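Local coordinates for O-succinylhomoserine sulfhydrylase (Mycobacterium tuberculosis, PDB 3NDN), which probably makes L-homocysteine from O-succinyl-L-homoserine and hydrogen sulfide in the methionine pathway, using pyridoxal 5'-phosphate as cofactor, at residues 161-166 with 190-195; 122-127 with 165-170; 154-159 with 186-191; 115-120 with 144-149. All coordinates share one frame; numbering follows the deposited sequence.

How the contacts relate
From the N terminus, the first loop to close is contact 4, where 115-120, which leads into strand 122-126, meets 144-149 after helix 131-143. Contact 2 opens on that strand before this closure and ends at 165-170, so it crosses contact 4; the two share one sheet, with strands 122-126 and 147-151 as neighbours. Contact 3 opens at 154-159, crosses contact 2 and closes on helix 185-194. Contact 1 opens later on helix 156-162, begins where contact 2 ends (both hold V165 and P166), and closes on the same helix 185-194. Contacts 1 and 3 thus join two neighbouring helices, whose side chains also pack on V124 and V170 of the sheet.

Contact 1. Residues 161-166 with 190-195; sequences RALSVP and ELAHAA
The peptide plane between L191 and A192 is the flat group that matters here, and the methyl CD1 of L163 lies over one of its faces, 3.7 Å from A192 N. At the oxygen end of the same peptide sits a water. L163 reaches the helix because its CG stands anti to the carbonyl carbon (chi1 -68°). CD1 then touches L191 CB at 3.8 Å, and CD2 meets the small methyl A195 CB at 4.3 Å. L163 is the first residue beyond helix 156-162 to leave helical torsions. A branched apolar side chain suits this spot, since its other neighbours include V124 and V170 of the central sheet. The two helices belong to successive beta-alpha-beta crossovers of the large domain of a fold-type I PLP enzyme, and here the loop that leaves helix 156-162 passes the last turn of helix 185-194. Alanine serves at A195 because its lone methyl fits beneath the carbonyl L163 O at 3.6 Å and also faces V165 O. Past it, P166 CA makes a CA-H...O contact with A195 O at 3.5 Å, an oxygen that also bonds the backbone of T167. On the solvent side, S164 OG turns back to R161 O. No direct hydrogen bond spans the segments; instead the water donates one hydrogen to L163 O (2.8 Å) and the other to L191 O (2.7 Å). This bridge implies that the carbonyl just past one helix and one in the last turn of the other, two acceptors that cannot bond each other, are satisfied jointly by the water.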
loop_
_atom_site.group_PDB
_atom_site.type_symbol
_atom_site.label_atom_id
_atom_site.label_comp_id
_atom_site.label_asym_id
_atom_site.label_seq_id
_atom_site.Cartn_x
_atom_site.Cartn_y
_atom_site.Cartn_z
ATOM N N ARG A 161 -9.161 -40.639 29.879
ATOM C CA ARG A 161 -9.939 -40.298 31.086
ATOM C C ARG A 161 -10.772 -39.017 30.947
ATOM O O ARG A 161 -11.931 -38.986 31.356
ATOM C CB ARG A 161 -9.047 -40.247 32.337
ATOM C CG ARG A 161 -8.491 -41.624 32.740
ATOM C CD ARG A 161 -7.837 -41.624 34.128
ATOM N NE ARG A 161 -6.602 -40.826 34.191
ATOM C CZ ARG A 161 -5.382 -41.275 33.888
ATOM N NH1 ARG A 161 -5.197 -42.526 33.480
ATOM N NH2 ARG A 161 -4.337 -40.465 33.985
ATOM N N ALA A 162 -10.187 -37.967 30.373
ATOM C CA ALA A 162 -10.911 -36.704 30.155
ATOM C C ALA A 162 -12.040 -36.834 29.138
ATOM O O ALA A 162 -13.047 -36.131 29.243
ATOM C CB ALA A 162 -9.950 -35.593 29.738
ATOM N N LEU A 163 -11.869 -37.724 28.160
ATOM C CA LEU A 163 -12.863 -37.924 27.095
ATOM C C LEU A 163 -13.817 -39.124 27.330
ATOM O O LEU A 163 -14.335 -39.718 26.378
ATOM C CB LEU A 163 -12.169 -38.028 25.717
ATOM C CG LEU A 163 -11.479 -36.764 25.149
ATOM C CD1 LEU A 163 -10.614 -37.099 23.930
ATOM C CD2 LEU A 163 -12.474 -35.637 24.816
ATOM N N SER A 164 -14.060 -39.466 28.591
ATOM C CA SER A 164 -14.965 -40.578 28.904
ATOM C C SER A 164 -16.414 -40.112 29.150
ATOM O O SER A 164 -17.288 -40.919 29.471
ATOM C CB SER A 164 -14.434 -41.401 30.076
ATOM O OG SER A 164 -14.456 -40.635 31.262
ATOM N N VAL A 165 -16.654 -38.810 28.998
ATOM C CA VAL A 165 -18.009 -38.230 29.035
ATOM C C VAL A 165 -18.215 -37.332 27.798
ATOM O O VAL A 165 -17.227 -36.890 27.214
ATOM C CB VAL A 165 -18.274 -37.418 30.345
ATOM C CG1 VAL A 165 -18.203 -38.319 31.588
ATOM C CG2 VAL A 165 -17.323 -36.224 30.470
ATOM N N PRO A 166 -19.486 -37.072 27.389
ATOM C CA PRO A 166 -19.742 -36.209 26.215
ATOM C C PRO A 166 -19.018 -34.865 26.268
ATOM O O PRO A 166 -19.008 -34.202 27.313
ATOM C CB PRO A 166 -21.260 -36.005 26.237
ATOM C CG PRO A 166 -21.786 -37.267 26.911
ATOM C CD PRO A 166 -20.735 -37.654 27.929
ATOM N N GLU A 190 -9.366 -40.243 17.351
ATOM C CA GLU A 190 -10.213 -41.420 17.574
ATOM C C GLU A 190 -10.992 -41.305 18.903
ATOM O O GLU A 190 -12.209 -41.504 18.918
ATOM C CB GLU A 190 -9.383 -42.721 17.510
ATOM N N LEU A 191 -10.300 -40.954 19.992
ATOM C CA LEU A 191 -10.937 -40.754 21.314
ATOM C C LEU A 191 -11.925 -39.589 21.352
ATOM O O LEU A 191 -12.929 -39.651 22.068
ATOM C CB LEU A 191 -9.889 -40.533 22.419
ATOM C CG LEU A 191 -8.889 -41.632 22.787
ATOM C CD1 LEU A 191 -7.745 -41.039 23.602
ATOM C CD2 LEU A 191 -9.554 -42.806 23.551
ATOM N N ALA A 192 -11.617 -38.515 20.616
ATOM C CA ALA A 192 -12.459 -37.322 20.571
ATOM C C ALA A 192 -13.786 -37.595 19.863
ATOM O O ALA A 192 -14.839 -37.139 20.319
ATOM C CB ALA A 192 -11.714 -36.155 19.878
ATOM N N HIS A 193 -13.738 -38.348 18.764
ATOM C CA HIS A 193 -14.955 -38.658 17.993
ATOM C C HIS A 193 -15.922 -39.605 18.742
ATOM O O HIS A 193 -17.143 -39.497 18.585
ATOM C CB HIS A 193 -14.613 -39.166 16.588
ATOM C CG HIS A 193 -14.098 -38.090 15.670
ATOM N ND1 HIS A 193 -13.564 -38.358 14.426
ATOM C CD2 HIS A 193 -14.016 -36.745 15.832
ATOM C CE1 HIS A 193 -13.186 -37.224 13.855
ATOM N NE2 HIS A 193 -13.449 -36.231 14.687
ATOM N N ALA A 194 -15.375 -40.492 19.569
ATOM C CA ALA A 194 -16.200 -41.366 20.423
ATOM C C ALA A 194 -16.938 -40.571 21.512
ATOM O O ALA A 194 -18.012 -40.980 21.963
ATOM C CB ALA A 194 -15.342 -42.474 21.044
ATOM N N ALA A 195 -16.369 -39.431 21.912
ATOM C CA ALA A 195 -17.012 -38.506 22.860
ATOM C C ALA A 195 -17.938 -37.458 22.211
ATOM O O ALA A 195 -18.509 -36.615 22.917
ATOM C CB ALA A 195 -15.962 -37.816 23.723
HETATM O O HOH W 1 -13.645 -41.242 24.121
#

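Contact 2. Residues 122-127 with 165-170; sequences RLVAAR and VPTQAV
R122 has both its backbone polar atoms and one end of its guanidinium engaged by 165-170. Its N-H gives a hydrogen bond to Q168 OE1 at 2.8 Å, in the plane of that amide carbonyl; the glutamine can reach it because its chain bends at chi2 (73°), which brings OE1 to R122 N. R122 O is gripped twice, by Q168 N at 3.1 Å and A169 N at 3.3 Å, both donors lying in the carbonyl plane. Two successive N-H groups converge in this way because Q168 has near-helical backbone torsions, a kink just before the strand begins. From there the pairing is regular: V124 N donates to A169 O at 3.0 Å, nearly straight at 169°. L123 with A169 and V124 with V170 form parallel bridges, so strands 122-126 and 169-173 lie side by side in the parallel part of the seven-stranded sheet of the PLP-binding large domain. L123 and A169 point to one face of that sheet, V124 and V170 to the other, small or branched residues suited to burial beneath helices. The side chain of R122, extended with CG anti to the backbone N (chi1 -177°), runs out to T167. Its NH1 donates to T167 OG1 at 2.9 Å, in the guanidinium plane, and also to A162 O. T167 OG1 in turn passes its own hydrogen to V165 O at 3.0 Å, arriving above that carbonyl's plane, so threonine both accepts and donates. V165 CG2 covers one guanidinium face, 3.5 Å above its centre.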
loop_
_atom_site.group_PDB
_atom_site.type_symbol
_atom_site.label_atom_id
_atom_site.label_comp_id
_atom_site.label_asym_id
_atom_site.label_seq_id
_atom_site.Cartn_x
_atom_site.Cartn_y
_atom_site.Cartn_z
ATOM N N ARG A 122 -18.396 -28.017 26.909
ATOM C CA ARG A 122 -17.194 -28.615 27.523
ATOM C C ARG A 122 -16.007 -28.696 26.543
ATOM O O ARG A 122 -16.168 -29.185 25.422
ATOM C CB ARG A 122 -17.542 -30.020 28.037
ATOM C CG ARG A 122 -16.425 -30.769 28.785
ATOM C CD ARG A 122 -16.974 -32.042 29.482
ATOM N NE ARG A 122 -16.063 -32.536 30.521
ATOM C CZ ARG A 122 -15.098 -33.427 30.315
ATOM N NH1 ARG A 122 -14.921 -33.954 29.109
ATOM N NH2 ARG A 122 -14.317 -33.804 31.322
ATOM N N LEU A 123 -14.833 -28.239 26.995
ATOM C CA LEU A 123 -13.577 -28.266 26.212
ATOM C C LEU A 123 -12.504 -29.105 26.911
ATOM O O LEU A 123 -12.322 -28.983 28.120
ATOM C CB LEU A 123 -13.051 -26.819 25.996
ATOM C CG LEU A 123 -11.595 -26.548 25.558
ATOM C CD1 LEU A 123 -11.315 -27.098 24.163
ATOM C CD2 LEU A 123 -11.226 -25.057 25.610
ATOM N N VAL A 124 -11.814 -29.964 26.154
ATOM C CA VAL A 124 -10.608 -30.646 26.653
ATOM C C VAL A 124 -9.369 -30.164 25.875
ATOM O O VAL A 124 -9.294 -30.320 24.656
ATOM C CB VAL A 124 -10.744 -32.191 26.588
ATOM C CG1 VAL A 124 -9.462 -32.876 27.048
ATOM C CG2 VAL A 124 -11.929 -32.660 27.445
ATOM N N ALA A 125 -8.394 -29.597 26.583
ATOM C CA ALA A 125 -7.235 -28.985 25.916
ATOM C C ALA A 125 -5.927 -29.500 26.478
ATOM O O ALA A 125 -5.867 -29.833 27.655
ATOM C CB ALA A 125 -7.296 -27.465 26.062
ATOM N N ALA A 126 -4.884 -29.568 25.645
ATOM C CA ALA A 126 -3.512 -29.818 26.128
ATOM C C ALA A 126 -3.020 -28.596 26.910
ATOM O O ALA A 126 -3.454 -27.472 26.644
ATOM C CB ALA A 126 -2.571 -30.116 24.967
ATOM N N ARG A 127 -2.115 -28.817 27.860
ATOM C CA ARG A 127 -1.625 -27.756 28.751
ATOM C C ARG A 127 -0.485 -26.946 28.125
ATOM O O ARG A 127 -0.328 -25.760 28.431
ATOM C CB ARG A 127 -1.186 -28.338 30.114
ATOM C CG ARG A 127 -1.181 -27.311 31.255
ATOM C CD ARG A 127 -0.875 -27.940 32.626
ATOM N NE ARG A 127 -2.049 -28.541 33.271
ATOM C CZ ARG A 127 -2.295 -29.852 33.341
ATOM N NH1 ARG A 127 -1.465 -30.739 32.800
ATOM N NH2 ARG A 127 -3.388 -30.285 33.957
ATOM N N VAL A 165 -16.654 -38.810 28.998
ATOM C CA VAL A 165 -18.009 -38.230 29.035
ATOM C C VAL A 165 -18.215 -37.332 27.798
ATOM O O VAL A 165 -17.227 -36.890 27.214
ATOM C CB VAL A 165 -18.274 -37.418 30.345
ATOM C CG1 VAL A 165 -18.203 -38.319 31.588
ATOM C CG2 VAL A 165 -17.323 -36.224 30.470
ATOM N N PRO A 166 -19.486 -37.072 27.389
ATOM C CA PRO A 166 -19.742 -36.209 26.215
ATOM C C PRO A 166 -19.018 -34.865 26.268
ATOM O O PRO A 166 -19.008 -34.202 27.313
ATOM C CB PRO A 166 -21.260 -36.005 26.237
ATOM C CG PRO A 166 -21.786 -37.267 26.911
ATOM C CD PRO A 166 -20.735 -37.654 27.929
ATOM N N THR A 167 -18.428 -34.487 25.132
ATOM C CA THR A 167 -17.542 -33.320 25.006
ATOM C C THR A 167 -17.852 -32.588 23.679
ATOM O O THR A 167 -18.262 -33.231 22.697
ATOM C CB THR A 167 -16.050 -33.784 25.101
ATOM O OG1 THR A 167 -15.834 -34.424 26.373
ATOM C CG2 THR A 167 -15.049 -32.629 24.934
ATOM N N GLN A 168 -17.688 -31.259 23.660
ATOM C CA GLN A 168 -17.957 -30.447 22.457
ATOM C C GLN A 168 -16.710 -30.146 21.598
ATOM O O GLN A 168 -16.782 -30.189 20.365
ATOM C CB GLN A 168 -18.678 -29.135 22.821
ATOM C CG GLN A 168 -20.195 -29.261 22.995
ATOM C CD GLN A 168 -20.578 -29.982 24.285
ATOM O OE1 GLN A 168 -20.062 -29.665 25.363
ATOM N NE2 GLN A 168 -21.471 -30.963 24.175
ATOM N N ALA A 169 -15.579 -29.851 22.244
ATOM C CA ALA A 169 -14.344 -29.493 21.525
ATOM C C ALA A 169 -13.073 -30.044 22.169
ATOM O O ALA A 169 -13.020 -30.239 23.380
ATOM C CB ALA A 169 -14.239 -27.968 21.341
ATOM N N VAL A 170 -12.068 -30.299 21.321
ATOM C CA VAL A 170 -10.702 -30.661 21.715
ATOM C C VAL A 170 -9.723 -29.677 21.018
ATOM O O VAL A 170 -9.874 -29.403 19.819
ATOM C CB VAL A 170 -10.397 -32.126 21.309
ATOM C CG1 VAL A 170 -8.884 -32.413 21.248
ATOM C CG2 VAL A 170 -11.106 -33.124 22.276
#

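Contact 3. Residues 154-159 with 186-191; sequences DDLSQW and AAVTEL
W159 CB, the start of the one aromatic side chain in this interface, rests against L191 CD1 at 3.8 Å. With CG anti to the carbonyl carbon (chi1 -78°) and chi2 at 110°, the indole presents one face to helix 185-194. V188 CG2 sits over the five-membered ring in a CH-pi contact, 3.6 Å from its centroid and 8° off the normal. The nitrogen NE1 lies beneath the same methyl, yet its hydrogen goes elsewhere, to G153 O, which satisfies a buried polar atom and helps fix the ring's rotation. Further out, CE3 meets the other methyl, V188 CG1, at 4.0 Å. The tip reaches the sheet: CZ3 packs on V170 CG1 at 3.7 Å and on V124 CG1. This is the helix-on-sheet layering of the alpha/beta/alpha large domain in fold-type I PLP enzymes, with tryptophan large enough to touch both a neighbouring helix and the strands below. Beta-branched V188 suits its place by offering two methyls to one flat surface. Toward the outside L156 adds CD2, 3.9 Å from A187 CB and also close to V188 CG2; alanine's small methyl lets the leucine approach. D155 is the N-cap of helix 156-162: its OD1 accepts S157 OG at 2.7 Å and, weakly, S157 N, while OD2 takes Q158 NE2 from above the carboxylate plane.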
loop_
_atom_site.group_PDB
_atom_site.type_symbol
_atom_site.label_atom_id
_atom_site.label_comp_id
_atom_site.label_asym_id
_atom_site.label_seq_id
_atom_site.Cartn_x
_atom_site.Cartn_y
_atom_site.Cartn_z
ATOM N N ASP A 154 1.107 -35.357 25.739
ATOM C CA ASP A 154 1.805 -36.602 25.356
ATOM C C ASP A 154 1.347 -37.898 26.082
ATOM O O ASP A 154 1.916 -38.963 25.858
ATOM C CB ASP A 154 3.335 -36.435 25.491
ATOM C CG ASP A 154 3.781 -36.121 26.929
ATOM O OD1 ASP A 154 2.927 -36.010 27.839
ATOM O OD2 ASP A 154 5.001 -35.986 27.148
ATOM N N ASP A 155 0.315 -37.803 26.916
ATOM C CA ASP A 155 -0.175 -38.933 27.728
ATOM C C ASP A 155 -1.566 -39.385 27.288
ATOM O O ASP A 155 -2.567 -38.812 27.718
ATOM C CB ASP A 155 -0.207 -38.541 29.214
ATOM C CG ASP A 155 -0.395 -39.745 30.151
ATOM O OD1 ASP A 155 -0.972 -40.777 29.742
ATOM O OD2 ASP A 155 0.041 -39.647 31.314
ATOM N N LEU A 156 -1.622 -40.419 26.446
ATOM C CA LEU A 156 -2.898 -40.919 25.926
ATOM C C LEU A 156 -3.876 -41.437 27.006
ATOM O O LEU A 156 -5.093 -41.436 26.785
ATOM C CB LEU A 156 -2.678 -41.982 24.833
ATOM C CG LEU A 156 -2.189 -41.494 23.459
ATOM C CD1 LEU A 156 -1.817 -42.660 22.541
ATOM C CD2 LEU A 156 -3.231 -40.560 22.778
ATOM N N SER A 157 -3.369 -41.869 28.160
ATOM C CA SER A 157 -4.261 -42.335 29.227
ATOM C C SER A 157 -5.007 -41.163 29.886
ATOM O O SER A 157 -6.110 -41.338 30.398
ATOM C CB SER A 157 -3.534 -43.222 30.253
ATOM O OG SER A 157 -2.644 -42.492 31.073
ATOM N N GLN A 158 -4.412 -39.971 29.845
ATOM C CA GLN A 158 -5.058 -38.765 30.377
ATOM C C GLN A 158 -6.133 -38.265 29.404
ATOM O O GLN A 158 -7.199 -37.818 29.834
ATOM C CB GLN A 158 -4.049 -37.647 30.650
ATOM C CG GLN A 158 -3.073 -37.911 31.780
ATOM C CD GLN A 158 -2.172 -36.718 32.072
ATOM O OE1 GLN A 158 -2.625 -35.575 32.124
ATOM N NE2 GLN A 158 -0.886 -36.986 32.266
ATOM N N TRP A 159 -5.835 -38.337 28.100
ATOM C CA TRP A 159 -6.813 -38.050 27.049
ATOM C C TRP A 159 -8.020 -38.992 27.186
ATOM O O TRP A 159 -9.173 -38.562 27.076
ATOM C CB TRP A 159 -6.189 -38.206 25.650
ATOM C CG TRP A 159 -5.300 -37.042 25.154
ATOM C CD1 TRP A 159 -3.936 -37.064 24.997
ATOM C CD2 TRP A 159 -5.727 -35.729 24.729
ATOM N NE1 TRP A 159 -3.491 -35.849 24.508
ATOM C CE2 TRP A 159 -4.564 -35.012 24.341
ATOM C CE3 TRP A 159 -6.974 -35.089 24.644
ATOM C CZ2 TRP A 159 -4.612 -33.677 23.879
ATOM C CZ3 TRP A 159 -7.025 -33.757 24.190
ATOM C CH2 TRP A 159 -5.848 -33.071 23.805
ATOM N N ALA A 186 -3.720 -38.968 15.164
ATOM C CA ALA A 186 -4.701 -40.028 14.858
ATOM C C ALA A 186 -5.322 -40.671 16.111
ATOM O O ALA A 186 -6.522 -40.941 16.142
ATOM C CB ALA A 186 -4.105 -41.096 13.951
ATOM N N ALA A 187 -4.508 -40.922 17.134
ATOM C CA ALA A 187 -5.011 -41.559 18.355
ATOM C C ALA A 187 -5.932 -40.622 19.158
ATOM O O ALA A 187 -6.972 -41.049 19.665
ATOM C CB ALA A 187 -3.852 -42.075 19.205
ATOM N N VAL A 188 -5.562 -39.346 19.263
ATOM C CA VAL A 188 -6.401 -38.378 19.980
ATOM C C VAL A 188 -7.721 -38.124 19.224
ATOM O O VAL A 188 -8.783 -38.021 19.844
ATOM C CB VAL A 188 -5.643 -37.049 20.275
ATOM C CG1 VAL A 188 -6.602 -35.955 20.770
ATOM C CG2 VAL A 188 -4.523 -37.299 21.287
ATOM N N THR A 189 -7.654 -38.067 17.896
ATOM C CA THR A 189 -8.847 -37.862 17.052
ATOM C C THR A 189 -9.876 -39.015 17.236
ATOM O O THR A 189 -11.097 -38.780 17.294
ATOM C CB THR A 189 -8.452 -37.689 15.557
ATOM O OG1 THR A 189 -7.708 -36.468 15.390
ATOM C CG2 THR A 189 -9.684 -37.602 14.665
ATOM N N GLU A 190 -9.366 -40.243 17.351
ATOM C CA GLU A 190 -10.213 -41.420 17.574
ATOM C C GLU A 190 -10.992 -41.305 18.903
ATOM O O GLU A 190 -12.209 -41.504 18.918
ATOM C CB GLU A 190 -9.383 -42.721 17.510
ATOM N N LEU A 191 -10.300 -40.954 19.992
ATOM C CA LEU A 191 -10.937 -40.754 21.314
ATOM C C LEU A 191 -11.925 -39.589 21.352
ATOM O O LEU A 191 -12.929 -39.651 22.068
ATOM C CB LEU A 191 -9.889 -40.533 22.419
ATOM C CG LEU A 191 -8.889 -41.632 22.787
ATOM C CD1 LEU A 191 -7.745 -41.039 23.602
ATOM C CD2 LEU A 191 -9.554 -42.806 23.551
#

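Contact 4. Residues 115-120 with 144-149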
loop_
_atom_site.group_PDB
_atom_site.type_symbol
_atom_site.label_atom_id
_atom_site.label_comp_id
_atom_site.label_asym_id
_atom_site.label_seq_id
_atom_site.Cartn_x
_atom_site.Cartn_y
_atom_site.Cartn_z
ATOM N N ALA A 115 -17.111 -20.579 18.313
ATOM C CA ALA A 115 -18.115 -21.138 17.414
ATOM C C ALA A 115 -18.662 -22.490 17.897
ATOM O O ALA A 115 -19.776 -22.867 17.536
ATOM C CB ALA A 115 -17.502 -21.317 16.025
ATOM N N LEU A 116 -17.848 -23.224 18.656
ATOM C CA LEU A 116 -18.202 -24.570 19.145
ATOM C C LEU A 116 -18.696 -24.558 20.599
ATOM O O LEU A 116 -19.296 -25.547 21.071
ATOM C CB LEU A 116 -16.990 -25.512 19.027
ATOM C CG LEU A 116 -16.430 -25.859 17.630
ATOM C CD1 LEU A 116 -15.060 -26.531 17.745
ATOM C CD2 LEU A 116 -17.398 -26.757 16.854
ATOM N N LEU A 117 -18.439 -23.458 21.306
ATOM C CA LEU A 117 -18.558 -23.434 22.775
ATOM C C LEU A 117 -19.345 -22.251 23.375
ATOM O O LEU A 117 -18.830 -21.129 23.482
ATOM C CB LEU A 117 -17.168 -23.509 23.426
ATOM C CG LEU A 117 -16.236 -24.693 23.148
ATOM C CD1 LEU A 117 -14.820 -24.324 23.529
ATOM C CD2 LEU A 117 -16.692 -25.970 23.906
ATOM N N GLY A 118 -20.583 -22.526 23.785
ATOM C CA GLY A 118 -21.384 -21.568 24.568
ATOM C C GLY A 118 -21.372 -21.890 26.063
ATOM O O GLY A 118 -20.692 -22.830 26.507
ATOM N N ALA A 119 -22.092 -21.090 26.847
ATOM C CA ALA A 119 -22.241 -21.364 28.281
ATOM C C ALA A 119 -22.705 -22.803 28.497
ATOM O O ALA A 119 -23.687 -23.238 27.899
ATOM C CB ALA A 119 -23.220 -20.359 28.927
ATOM N N GLY A 120 -21.964 -23.550 29.312
ATOM C CA GLY A 120 -22.347 -24.935 29.654
ATOM C C GLY A 120 -21.695 -26.040 28.834
ATOM O O GLY A 120 -21.710 -27.208 29.236
ATOM N N TRP A 144 -17.147 -16.816 30.486
ATOM C CA TRP A 144 -18.403 -16.865 29.734
ATOM C C TRP A 144 -19.108 -18.248 29.828
ATOM O O TRP A 144 -19.934 -18.603 28.970
ATOM C CB TRP A 144 -18.173 -16.419 28.270
ATOM C CG TRP A 144 -18.028 -14.900 28.102
ATOM C CD1 TRP A 144 -18.733 -13.924 28.774
ATOM C CD2 TRP A 144 -17.149 -14.201 27.195
ATOM N NE1 TRP A 144 -18.338 -12.665 28.340
ATOM C CE2 TRP A 144 -17.370 -12.807 27.380
ATOM C CE3 TRP A 144 -16.189 -14.614 26.254
ATOM C CZ2 TRP A 144 -16.659 -11.826 26.662
ATOM C CZ3 TRP A 144 -15.487 -13.640 25.539
ATOM C CH2 TRP A 144 -15.727 -12.263 25.745
ATOM N N GLY A 145 -18.771 -19.020 30.870
ATOM C CA GLY A 145 -19.526 -20.244 31.218
ATOM C C GLY A 145 -19.044 -21.579 30.669
ATOM O O GLY A 145 -19.667 -22.627 30.927
ATOM N N VAL A 146 -17.940 -21.561 29.920
ATOM C CA VAL A 146 -17.379 -22.785 29.342
ATOM C C VAL A 146 -16.645 -23.637 30.402
ATOM O O VAL A 146 -15.934 -23.088 31.254
ATOM C CB VAL A 146 -16.436 -22.438 28.143
ATOM C CG1 VAL A 146 -15.681 -23.669 27.647
ATOM C CG2 VAL A 146 -17.237 -21.792 27.013
ATOM N N GLN A 147 -16.849 -24.961 30.364
ATOM C CA GLN A 147 -16.088 -25.895 31.210
ATOM C C GLN A 147 -14.829 -26.377 30.478
ATOM O O GLN A 147 -14.928 -27.036 29.435
ATOM C CB GLN A 147 -16.925 -27.136 31.593
ATOM C CG GLN A 147 -18.363 -26.897 32.081
ATOM C CD GLN A 147 -19.082 -28.211 32.440
ATOM O OE1 GLN A 147 -20.145 -28.533 31.894
ATOM N NE2 GLN A 147 -18.482 -28.983 33.341
ATOM N N THR A 148 -13.656 -26.077 31.037
ATOM C CA THR A 148 -12.371 -26.463 30.447
ATOM C C THR A 148 -11.599 -27.423 31.359
ATOM O O THR A 148 -11.423 -27.150 32.550
ATOM C CB THR A 148 -11.499 -25.209 30.137
ATOM O OG1 THR A 148 -12.221 -24.329 29.257
ATOM C CG2 THR A 148 -10.166 -25.588 29.505
ATOM N N VAL A 149 -11.168 -28.549 30.780
ATOM C CA VAL A 149 -10.314 -29.531 31.437
ATOM C C VAL A 149 -8.976 -29.673 30.699
ATOM O O VAL A 149 -8.955 -29.888 29.482
ATOM C CB VAL A 149 -11.015 -30.917 31.508
ATOM C CG1 VAL A 149 -10.151 -31.930 32.238
ATOM C CG2 VAL A 149 -12.389 -30.796 32.182
#
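A Schellman motif ends helix 131-143 here, with G145 as its C-prime residue, and the turn that follows leads into strand 147-151 beside the loop 115-120. The positive phi of G145 (94°) suits glycine, as does that of G120 (96°). The packed part is the buried inner side, formed by L117, G118 and V146. V146 CG2, anti to the carbonyl carbon, lies against G118 O at 3.6 Å and L117 CB at 4.0 Å, a branched residue between a carbonyl and an aliphatic chain. L117 continues inward to L123 of the sheet. At the exposed rim of A119, G120 and Q147, by contrast, backbone atoms and one hydrogen bond do the joining. There A119 CA and G145 CA are 4.2 Å apart, a closeness that G145, with no side chain, permits, and the extended chain of Q147 brings its end back near G120. W144 turns from this contact to the second subunit of the assembly, where its NE1 bonds L117 O of that subunit and its ring meets the partner W144. The hydrogen bond at the rim runs from G120 N to G145 O at 3.0 Å, nearly straight at 164° but from well above the carbonyl plane.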